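Phosphoribosylaminoimidazole carboxylase (Treponema denticola, PDB 5C5D) catalyses the reversible carboxylation of 5-aminoimidazole ribonucleotide (AIR) with CO2 to 4-carboxy-5-aminoimidazole ribonucleotide (CAIR) in de novo purine biosynthesis. Local coordinates at the interface of chains A and B. Sequence-based numbering; all coordinates share one arbitrary frame. Chains: chain A/B, phosphoribosylaminoimidazole carboxylase.

The interface of chains A and B. Residues chain A 77-78, 80-82, 108, 110; chain B 126, 129, 139, 143.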
loop_
_atom_site.group_PDB
_atom_site.type_symbol
_atom_site.label_atom_id
_atom_site.label_comp_id
_atom_site.label_asym_id
_atom_site.label_seq_id
_atom_site.Cartn_x
_atom_site.Cartn_y
_atom_site.Cartn_z
ATOM N N ASP A 77 -5.488 12.654 25.149
ATOM C CA ASP A 77 -5.599 14.014 24.600
ATOM C C ASP A 77 -6.974 14.617 24.841
ATOM O O ASP A 77 -7.105 15.819 25.097
ATOM C CB ASP A 77 -5.303 14.011 23.097
ATOM C CG ASP A 77 -5.154 15.409 22.536
ATOM O OD1 ASP A 77 -4.053 15.987 22.658
ATOM O OD2 ASP A 77 -6.133 15.916 21.944
ATOM N N GLY A 78 -7.998 13.779 24.764
ATOM C CA GLY A 78 -9.355 14.221 25.023
ATOM C C GLY A 78 -9.616 14.569 26.486
ATOM O O GLY A 78 -10.568 15.289 26.796
ATOM N N VAL A 80 -6.924 15.550 29.069
ATOM C CA VAL A 80 -6.044 16.528 29.704
ATOM C C VAL A 80 -6.200 17.900 29.066
ATOM O O VAL A 80 -6.699 18.031 27.955
ATOM C CB VAL A 80 -4.559 16.090 29.647
ATOM C CG1 VAL A 80 -4.394 14.730 30.292
ATOM C CG2 VAL A 80 -4.001 16.061 28.189
ATOM N N LYS A 81 -5.784 18.934 29.788
ATOM C CA LYS A 81 -6.004 20.295 29.332
ATOM C C LYS A 81 -4.991 20.703 28.274
ATOM O O LYS A 81 -5.337 21.273 27.242
ATOM C CB LYS A 81 -5.930 21.267 30.526
ATOM C CG LYS A 81 -6.997 21.054 31.579
ATOM C CD LYS A 81 -6.689 21.900 32.836
ATOM C CE LYS A 81 -7.841 21.917 33.852
ATOM N NZ LYS A 81 -7.843 20.762 34.811
ATOM N N GLY A 82 -3.727 20.416 28.551
ATOM C CA GLY A 82 -2.643 20.917 27.740
ATOM C C GLY A 82 -2.356 20.030 26.546
ATOM O O GLY A 82 -3.037 19.047 26.324
ATOM N N GLY A 108 -10.931 18.086 16.936
ATOM C CA GLY A 108 -11.097 18.257 18.370
ATOM C C GLY A 108 -10.150 17.424 19.206
ATOM O O GLY A 108 -10.102 17.590 20.396
ATOM N N SER A 110 -6.114 16.506 19.256
ATOM C CA SER A 110 -4.957 17.110 18.602
ATOM C C SER A 110 -3.597 16.721 19.168
ATOM O O SER A 110 -2.760 17.589 19.416
ATOM C CB SER A 110 -5.073 18.636 18.678
ATOM O OG SER A 110 -4.950 19.061 20.022
ATOM N N ARG B 126 -3.119 24.775 22.583
ATOM C CA ARG B 126 -2.855 24.001 23.779
ATOM C C ARG B 126 -1.372 24.017 24.119
ATOM O O ARG B 126 -0.990 23.826 25.271
ATOM C CB ARG B 126 -3.368 22.573 23.626
ATOM C CG ARG B 126 -4.863 22.522 23.460
ATOM C CD ARG B 126 -5.343 21.144 23.111
ATOM N NE ARG B 126 -5.274 20.191 24.211
ATOM C CZ ARG B 126 -5.658 18.921 24.101
ATOM N NH1 ARG B 126 -6.112 18.453 22.942
ATOM N NH2 ARG B 126 -5.584 18.101 25.144
ATOM N N SER B 129 -1.210 27.233 25.959
ATOM C CA SER B 129 -2.025 27.111 27.166
ATOM C C SER B 129 -1.242 26.613 28.363
ATOM O O SER B 129 -1.729 26.707 29.494
ATOM C CB SER B 129 -3.207 26.167 26.936
ATOM O OG SER B 129 -2.816 24.813 27.123
ATOM N N VAL B 139 -9.396 27.242 25.287
ATOM C CA VAL B 139 -9.354 25.806 24.930
ATOM C C VAL B 139 -10.420 25.025 25.681
ATOM O O VAL B 139 -11.123 24.196 25.105
ATOM C CB VAL B 139 -7.969 25.198 25.240
ATOM C CG1 VAL B 139 -7.984 23.658 25.165
ATOM C CG2 VAL B 139 -6.937 25.769 24.290
ATOM N N MET B 143 -13.351 22.825 23.877
ATOM C CA MET B 143 -13.384 21.375 23.934
ATOM C C MET B 143 -14.649 20.908 24.632
ATOM O O MET B 143 -15.174 19.857 24.288
ATOM C CB MET B 143 -12.115 20.849 24.608
ATOM C CG MET B 143 -10.984 20.662 23.557
ATOM S SD MET B 143 -9.359 20.202 24.183
ATOM C CE MET B 143 -9.469 18.405 24.147
#
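A:Asp77, near the C-terminal end of helix 72-79, and the loop through A:Lys81 and A:Gly82 turn backbone carbonyls toward B:Arg126, which reaches across from near the C-terminal end of helix 117-128. The bend at chi3 (72°) turns the guanidinium end of B:Arg126 toward A:Asp77. It grips A:Asp77 end-on with two nitrogens, each taking a different oxygen. B:Arg126 NH2 donates to the backbone O of A:Asp77 at 2.7 Å, in the carbonyl plane and on a lone pair. B:Arg126 NH1 makes a salt bridge to the carboxylate OD2 of A:Asp77, also 2.7 Å, coming from above the carboxylate plane, and the guanidinium is turned 52° to the carboxylate. From the opposite face the backbone N of A:Ser110 donates to A:Asp77 OD2 at 2.8 Å, a second-shell bond that would hold the carboxylate in position for the arginine. CG of A:Asp77 lies anti to its own backbone N (chi1 -169°), which leaves carboxylate and main-chain O both within the arginine's span. Farther back, B:Arg126 NE donates to the O of A:Lys81 at 3.2 Å, from above that carbonyl plane. Weak bonds to the O of A:Gly82 and OG of A:Ser110 add further oxygens around the guanidinium nitrogens, an arrangement that should suit a positive charge. This is one patch of a two-fold interface, repeated with the chains exchanged, in the deposited eight-chain assembly, which may be the biological one. B:Met143, on helix 133-157, lays its methyl CE over one guanidinium face of B:Arg126, 3.4 Å above the plane and offset toward the rim. B:Met143 CE also touches chain A, 3.6 Å from the backbone O of A:Asp77.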